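LBCATS-a (Synthetic construct, PDB 5EY5) probably acts as a tryptophan synthase alpha chain, a TIM barrel that would cleave indole-3-glycerol phosphate to indole and glyceraldehyde 3-phosphate. Local coordinates at residues Leu100-Pro105 with Val128-Pro133; Pro207-Phe212 with Gly229-Ser234. One frame throughout, in Å; residues are numbered along the deposited sequence.

Interaction 1: Leu100-Pro105 with Val128-Pro133; sequences LTYYNP and VPDLPP
P129 packs its ring against L100 and Y102 at the tightest part of this contact. Its CG lies 3.6 Å from CD2 of L100, and the same CG stands over one face of the Y102 ring, toward the rim. The closest carbon contacts here are to a backbone oxygen. T101 O receives a CA-H...O contact from V128 CA at 3.2 Å, and CD of P129 sits beside the same oxygen. Both segments leave the C-terminal ends of neighbouring strands of the TIM barrel, 97-100 and 125-127. V128 to L131 forms a type I beta turn, which brings D130 round to face the start of helix 103-109. With CG between its own backbone N and carbonyl carbon (chi1 50°), the D130 carboxylate reaches Y103, and OD1 accepts a weak, bent hydrogen bond from Y103 N at 3.0 Å. OD2 lies at the edge of the Y102 ring, in its plane, with the carboxylate turned 80° from the ring. The polar side is less closely packed and holds a water bridge: the water donates to D130 OD2 and accepts from N104 N at 2.8 Å. The side chain of N104 hydrogen-bonds to the chain of another protein. L131 and Y103 also lie at that interface; CD1 of L131 sits over the centre of the Y103 ring in a CH-pi contact, 3.9 Å from the centroid.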
ATOM      1  N   LEU A 100      15.043  21.963  39.344  1.00 27.59           N
ATOM      2  CA  LEU A 100      14.601  20.669  38.846  1.00 29.08           C
ATOM      3  C   LEU A 100      14.717  20.757  37.337  1.00 26.68           C
ATOM      4  O   LEU A 100      14.045  21.576  36.697  1.00 26.97           O
ATOM      5  CB  LEU A 100      13.178  20.341  39.312  1.00 30.35           C
ATOM      6  CG  LEU A 100      12.602  18.956  39.001  1.00 37.32           C
ATOM      7  CD1 LEU A 100      11.484  18.622  39.992  1.00 33.22           C
ATOM      8  CD2 LEU A 100      12.101  18.880  37.552  1.00 31.12           C
ATOM      9  N   THR A 101      15.637  19.990  36.771  1.00 29.22           N
ATOM     10  CA  THR A 101      15.906  20.134  35.351  1.00 27.99           C
ATOM     11  C   THR A 101      16.178  18.760  34.777  1.00 31.02           C
ATOM     12  O   THR A 101      16.817  17.939  35.427  1.00 26.91           O
ATOM     13  CB  THR A 101      17.097  21.075  35.079  1.00 34.26           C
ATOM     14  OG1 THR A 101      17.392  21.098  33.673  1.00 31.68           O
ATOM     15  CG2 THR A 101      18.343  20.647  35.843  1.00 33.11           C
ATOM     16  N   TYR A 102      15.652  18.501  33.582  1.00 26.49           N
ATOM     17  CA  TYR A 102      16.097  17.339  32.834  1.00 23.13           C
ATOM     18  C   TYR A 102      17.560  17.505  32.449  1.00 23.52           C
ATOM     19  O   TYR A 102      18.131  18.592  32.538  1.00 29.06           O
ATOM     20  CB  TYR A 102      15.195  17.128  31.623  1.00 29.10           C
ATOM     21  CG  TYR A 102      13.823  16.719  32.092  1.00 28.10           C
ATOM     22  CD1 TYR A 102      12.915  17.666  32.535  1.00 26.76           C
ATOM     23  CD2 TYR A 102      13.469  15.382  32.167  1.00 33.70           C
ATOM     24  CE1 TYR A 102      11.668  17.290  33.003  1.00 35.65           C
ATOM     25  CE2 TYR A 102      12.228  14.995  32.631  1.00 41.74           C
ATOM     26  CZ  TYR A 102      11.331  15.956  33.047  1.00 40.75           C
ATOM     27  OH  TYR A 102      10.096  15.576  33.500  1.00 42.21           O
ATOM     28  N   TYR A 103      18.170  16.391  32.028  1.00 25.30           N
ATOM     29  CA  TYR A 103      19.613  16.326  31.905  1.00 27.06           C
ATOM     30  C   TYR A 103      20.130  17.016  30.652  1.00 31.39           C
ATOM     31  O   TYR A 103      21.204  17.623  30.679  1.00 30.21           O
ATOM     32  CB  TYR A 103      20.058  14.865  31.901  1.00 29.12           C
ATOM     33  CG  TYR A 103      21.535  14.713  32.043  1.00 27.55           C
ATOM     34  CD1 TYR A 103      22.205  15.335  33.083  1.00 35.28           C
ATOM     35  CD2 TYR A 103      22.271  13.945  31.146  1.00 36.30           C
ATOM     36  CE1 TYR A 103      23.557  15.203  33.228  1.00 34.98           C
ATOM     37  CE2 TYR A 103      23.637  13.809  31.288  1.00 38.80           C
ATOM     38  CZ  TYR A 103      24.268  14.440  32.337  1.00 41.07           C
ATOM     39  OH  TYR A 103      25.624  14.314  32.510  1.00 46.69           O
ATOM     40  N   ASN A 104      19.426  16.909  29.530  1.00 27.57           N
ATOM     41  CA  ASN A 104      19.997  17.474  28.316  1.00 27.20           C
ATOM     42  C   ASN A 104      20.224  18.979  28.376  1.00 26.97           C
ATOM     43  O   ASN A 104      21.184  19.445  27.739  1.00 30.37           O
ATOM     44  CB  ASN A 104      19.153  17.145  27.085  1.00 28.02           C
ATOM     45  CG  ASN A 104      19.939  17.347  25.831  1.00 27.72           C
ATOM     46  OD1 ASN A 104      20.958  16.702  25.652  1.00 34.19           O
ATOM     47  ND2 ASN A 104      19.507  18.261  24.967  1.00 35.42           N
ATOM     48  N   PRO A 105      19.386  19.799  29.022  1.00 27.81           N
ATOM     49  CA  PRO A 105      19.774  21.217  29.159  1.00 32.45           C
ATOM     50  C   PRO A 105      21.059  21.394  29.951  1.00 34.58           C
ATOM     51  O   PRO A 105      21.884  22.250  29.617  1.00 37.56           O
ATOM     52  CB  PRO A 105      18.564  21.845  29.871  1.00 29.16           C
ATOM     53  CG  PRO A 105      17.427  21.035  29.384  1.00 33.53           C
ATOM     54  CD  PRO A 105      17.966  19.598  29.348  1.00 31.62           C
ATOM     55  N   VAL A 128      17.318  16.003  39.061  1.00 27.78           N
ATOM     56  CA  VAL A 128      17.461  15.694  37.644  1.00 31.82           C
ATOM     57  C   VAL A 128      16.637  14.448  37.343  1.00 33.38           C
ATOM     58  O   VAL A 128      17.101  13.325  37.527  1.00 28.20           O
ATOM     59  CB  VAL A 128      18.935  15.490  37.257  1.00 36.12           C
ATOM     60  CG1 VAL A 128      19.046  15.257  35.753  1.00 30.67           C
ATOM     61  CG2 VAL A 128      19.753  16.687  37.693  1.00 34.01           C
ATOM     62  N   PRO A 129      15.403  14.605  36.869  1.00 27.98           N
ATOM     63  CA  PRO A 129      14.491  13.451  36.873  1.00 34.55           C
ATOM     64  C   PRO A 129      14.929  12.296  35.976  1.00 29.29           C
ATOM     65  O   PRO A 129      14.610  11.152  36.297  1.00 32.90           O
ATOM     66  CB  PRO A 129      13.155  14.063  36.430  1.00 34.85           C
ATOM     67  CG  PRO A 129      13.247  15.518  36.875  1.00 29.69           C
ATOM     68  CD  PRO A 129      14.694  15.873  36.634  1.00 29.49           C
ATOM     69  N   ASP A 130      15.645  12.523  34.872  1.00 30.92           N
ATOM     70  CA  ASP A 130      16.020  11.405  34.005  1.00 30.96           C
ATOM     71  C   ASP A 130      17.470  10.957  34.186  1.00 34.66           C
ATOM     72  O   ASP A 130      18.057  10.390  33.255  1.00 33.54           O
ATOM     73  CB  ASP A 130      15.753  11.747  32.535  1.00 31.28           C
ATOM     74  CG  ASP A 130      16.340  13.098  32.126  1.00 40.19           C
ATOM     75  OD1 ASP A 130      16.883  13.821  33.000  1.00 33.43           O
ATOM     76  OD2 ASP A 130      16.225  13.442  30.930  1.00 35.42           O
ATOM     77  N   LEU A 131      18.059  11.153  35.369  1.00 29.16           N
ATOM     78  CA  LEU A 131      19.469  10.826  35.602  1.00 34.75           C
ATOM     79  C   LEU A 131      19.635   9.873  36.782  1.00 37.21           C
ATOM     80  O   LEU A 131      19.723  10.312  37.939  1.00 38.34           O
ATOM     81  CB  LEU A 131      20.280  12.100  35.839  1.00 29.44           C
ATOM     82  CG  LEU A 131      21.805  11.923  35.865  1.00 30.87           C
ATOM     83  CD1 LEU A 131      22.323  11.492  34.501  1.00 35.08           C
ATOM     84  CD2 LEU A 131      22.516  13.173  36.352  1.00 32.16           C
ATOM     85  N   PRO A 132      19.694   8.565  36.551  1.00 41.70           N
ATOM     86  CA  PRO A 132      19.944   7.639  37.657  1.00 40.79           C
ATOM     87  C   PRO A 132      21.389   7.722  38.121  1.00 42.61           C
ATOM     88  O   PRO A 132      22.269   8.187  37.379  1.00 42.78           O
ATOM     89  CB  PRO A 132      19.621   6.260  37.055  1.00 39.47           C
ATOM     90  CG  PRO A 132      19.726   6.435  35.597  1.00 47.95           C
ATOM     91  CD  PRO A 132      19.344   7.861  35.304  1.00 35.45           C
ATOM     92  N   PRO A 133      21.664   7.314  39.363  1.00 49.24           N
ATOM     93  CA  PRO A 133      23.063   7.221  39.821  1.00 49.81           C
ATOM     94  C   PRO A 133      24.042   6.629  38.814  1.00 50.92           C
ATOM     95  O   PRO A 133      25.140   7.170  38.655  1.00 51.37           O
ATOM     96  CB  PRO A 133      22.932   6.345  41.075  1.00 48.22           C
ATOM     97  CG  PRO A 133      21.628   6.833  41.684  1.00 42.57           C
ATOM     98  CD  PRO A 133      20.713   7.091  40.470  1.00 46.49           C
TER
HETATM   99  O   HOH W   1      17.197  15.269  29.143  1.00 33.73           O

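Interaction 2: Pro207-Phe212 with Gly229-Ser234; sequences PIAVGF and GVIVGS. With G3P (sn-glycerol-3-phosphate), chain E.
I231 reaches across to A209 with the tip of its longer branch, CD1 lying 3.7 Å from A209 CB. CG1 is anti to the carbonyl carbon (chi1 -55°), and it passes near V210 O on the way. The other branch, CG2, turns to the ligand and comes within 3.3 Å of O1 of sn-glycerol-3-phosphate. One side chain thus touches both the adjacent strand and the ligand. An alanine here would probably open a gap beside A209 and leave the glycerol end of the ligand less closely packed. V210 and V230 point to the face of the sheet opposite A209. The parallel strands 208-211 and 229-232 are joined by backbone bonds. I231 N to V210 O is short and nearly straight, 2.8 Å at 169°. V210 N to G229 O is 3.1 Å, while G229 N to I208 O is weak. Past the strand, G233 is at the N-cap position of helix 234-241. Its N gives a 3.0 Å hydrogen bond to O3P of the ligand, and S234 holds O4P with both N (2.6 Å) and OG (2.7 Å). The helix start would probably help to stabilise the phosphate charge. Strands 208-211 and 229-232 are the seventh and eighth of the barrel, linked by helix 217-224 in a beta-alpha-beta unit. V223 of that helix packs on V210 and V230, and strand 174-177 flanks 208-211.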
ATOM      1  N   PRO A 207      17.306  13.690  55.269  1.00 41.54           N
ATOM      2  CA  PRO A 207      15.874  13.990  55.353  1.00 42.82           C
ATOM      3  C   PRO A 207      15.162  13.385  54.156  1.00 34.33           C
ATOM      4  O   PRO A 207      15.713  13.294  53.062  1.00 35.62           O
ATOM      5  CB  PRO A 207      15.819  15.520  55.317  1.00 46.68           C
ATOM      6  CG  PRO A 207      17.230  15.982  55.596  1.00 50.89           C
ATOM      7  CD  PRO A 207      18.134  14.897  55.113  1.00 36.51           C
ATOM      8  N   ILE A 208      13.917  12.978  54.360  1.00 34.53           N
ATOM      9  CA  ILE A 208      13.106  12.422  53.285  1.00 33.58           C
ATOM     10  C   ILE A 208      11.899  13.328  53.066  1.00 37.64           C
ATOM     11  O   ILE A 208      11.161  13.629  54.012  1.00 41.50           O
ATOM     12  CB  ILE A 208      12.670  10.988  53.594  1.00 38.92           C
ATOM     13  CG1 ILE A 208      13.904  10.157  53.993  1.00 40.65           C
ATOM     14  CG2 ILE A 208      11.941  10.413  52.384  1.00 39.61           C
ATOM     15  CD1 ILE A 208      13.581   8.775  54.539  1.00 43.93           C
ATOM     16  N   ALA A 209      11.714  13.766  51.829  1.00 32.33           N
ATOM     17  CA  ALA A 209      10.536  14.501  51.392  1.00 38.24           C
ATOM     18  C   ALA A 209       9.710  13.652  50.425  1.00 40.24           C
ATOM     19  O   ALA A 209      10.255  12.872  49.639  1.00 37.81           O
ATOM     20  CB  ALA A 209      10.943  15.803  50.713  1.00 32.59           C
ATOM     21  N   VAL A 210       8.389  13.816  50.479  1.00 37.69           N
ATOM     22  CA  VAL A 210       7.455  13.049  49.658  1.00 37.95           C
ATOM     23  C   VAL A 210       6.765  13.984  48.667  1.00 38.39           C
ATOM     24  O   VAL A 210       6.301  15.071  49.042  1.00 37.09           O
ATOM     25  CB  VAL A 210       6.422  12.321  50.530  1.00 35.31           C
ATOM     26  CG1 VAL A 210       5.367  11.662  49.660  1.00 36.81           C
ATOM     27  CG2 VAL A 210       7.120  11.295  51.434  1.00 38.76           C
ATOM     28  N   GLY A 211       6.694  13.557  47.401  1.00 34.32           N
ATOM     29  CA  GLY A 211       6.095  14.335  46.334  1.00 38.89           C
ATOM     30  C   GLY A 211       5.397  13.454  45.313  1.00 51.24           C
ATOM     31  O   GLY A 211       5.443  12.222  45.386  1.00 48.44           O
ATOM     32  N   PHE A 212       4.759  14.116  44.334  1.00 54.54           N
ATOM     33  CA  PHE A 212       3.871  13.508  43.338  1.00 50.23           C
ATOM     34  C   PHE A 212       2.456  13.329  43.893  1.00 50.76           C
ATOM     35  O   PHE A 212       2.227  12.516  44.801  1.00 47.55           O
ATOM     36  CB  PHE A 212       4.404  12.149  42.850  1.00 49.08           C
ATOM     37  CG  PHE A 212       5.483  12.234  41.790  1.00 52.23           C
ATOM     38  CD1 PHE A 212       6.692  12.884  42.044  1.00 40.23           C
ATOM     39  CD2 PHE A 212       5.304  11.617  40.553  1.00 53.61           C
ATOM     40  CE1 PHE A 212       7.694  12.936  41.088  1.00 38.40           C
ATOM     41  CE2 PHE A 212       6.298  11.663  39.582  1.00 49.78           C
ATOM     42  CZ  PHE A 212       7.496  12.320  39.847  1.00 40.43           C
ATOM     43  N   GLY A 229       9.389  16.194  54.981  1.00 38.14           N
ATOM     44  CA  GLY A 229       8.946  17.305  54.158  1.00 26.77           C
ATOM     45  C   GLY A 229       7.941  16.852  53.125  1.00 28.56           C
ATOM     46  O   GLY A 229       7.793  15.656  52.850  1.00 31.89           O
ATOM     47  N   VAL A 230       7.230  17.830  52.569  1.00 30.45           N
ATOM     48  CA  VAL A 230       6.135  17.591  51.639  1.00 28.99           C
ATOM     49  C   VAL A 230       6.378  18.454  50.419  1.00 28.16           C
ATOM     50  O   VAL A 230       6.533  19.673  50.549  1.00 30.91           O
ATOM     51  CB  VAL A 230       4.776  17.949  52.265  1.00 30.97           C
ATOM     52  CG1 VAL A 230       3.654  17.657  51.283  1.00 33.51           C
ATOM     53  CG2 VAL A 230       4.577  17.210  53.577  1.00 33.00           C
ATOM     54  N   ILE A 231       6.377  17.841  49.238  1.00 33.10           N
ATOM     55  CA  ILE A 231       6.572  18.568  47.989  1.00 34.56           C
ATOM     56  C   ILE A 231       5.237  18.666  47.269  1.00 32.72           C
ATOM     57  O   ILE A 231       4.548  17.656  47.088  1.00 38.44           O
ATOM     58  CB  ILE A 231       7.609  17.885  47.089  1.00 31.35           C
ATOM     59  CG1 ILE A 231       8.932  17.700  47.843  1.00 34.54           C
ATOM     60  CG2 ILE A 231       7.771  18.689  45.810  1.00 32.66           C
ATOM     61  CD1 ILE A 231       9.845  16.664  47.245  1.00 34.76           C
ATOM     62  N   VAL A 232       4.897  19.874  46.829  1.00 30.07           N
ATOM     63  CA  VAL A 232       3.671  20.151  46.092  1.00 34.16           C
ATOM     64  C   VAL A 232       4.014  20.974  44.859  1.00 28.28           C
ATOM     65  O   VAL A 232       4.529  22.088  44.985  1.00 31.89           O
ATOM     66  CB  VAL A 232       2.656  20.930  46.934  1.00 34.24           C
ATOM     67  CG1 VAL A 232       1.431  21.233  46.076  1.00 35.14           C
ATOM     68  CG2 VAL A 232       2.308  20.182  48.215  1.00 27.83           C
ATOM     69  N   GLY A 233       3.648  20.470  43.683  1.00 35.43           N
ATOM     70  CA  GLY A 233       3.920  21.192  42.464  1.00 37.24           C
ATOM     71  C   GLY A 233       2.674  21.401  41.636  1.00 44.09           C
ATOM     72  O   GLY A 233       2.168  22.531  41.536  1.00 29.20           O
ATOM     73  N   SER A 234       2.162  20.312  41.051  1.00 31.94           N
ATOM     74  CA  SER A 234       1.048  20.448  40.117  1.00 39.36           C
ATOM     75  C   SER A 234      -0.080  21.293  40.698  1.00 37.20           C
ATOM     76  O   SER A 234      -0.638  22.155  40.009  1.00 39.22           O
ATOM     77  CB  SER A 234       0.536  19.068  39.712  1.00 39.96           C
ATOM     78  OG  SER A 234       1.379  18.527  38.706  1.00 45.14           O
TER
HETATM   79  O1  G3P E 301       8.752  18.203  42.661  1.00 39.15           O
HETATM   80  C1  G3P E 301       8.057  17.831  41.509  1.00 43.18           C
HETATM   81  C2  G3P E 301       6.589  18.232  41.610  1.00 44.48           C
HETATM   82  O2  G3P E 301       6.066  18.194  40.312  1.00 44.20           O
HETATM   83  C3  G3P E 301       5.806  17.313  42.570  1.00 35.39           C
HETATM   84  O1P G3P E 301       4.881  16.492  41.896  1.00 38.97           O
HETATM   85  O4P G3P E 301       3.311  18.023  40.575  1.00 45.39           O
HETATM   86  O2P G3P E 301       2.381  15.845  41.411  1.00 36.67           O
HETATM   87  O3P G3P E 301       2.854  17.628  43.008  1.00 44.00           O
HETATM   88  P   G3P E 301       3.320  17.006  41.712  1.00 42.49           P

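Overall arrangement
Both contacts are buried and belong to one TIM barrel, but they share no strand. Interaction 2 pairs the seventh and eighth strands, its centre about 8 Å from the centre of the chain. Interaction 1 joins the end of the third strand and the start of helix 103-109 to the loop after the fourth strand. Its centre is about 13 Å from that point, and another protein chain packs against it. Regular backbone bonding dominates interaction 2, whereas interaction 1 relies on proline, aromatic and carboxylate side chains and a water. The ligand pocket connects them: L100 of interaction 1 touches sn-glycerol-3-phosphate, and the 229-234 segment of interaction 2 binds its phosphate.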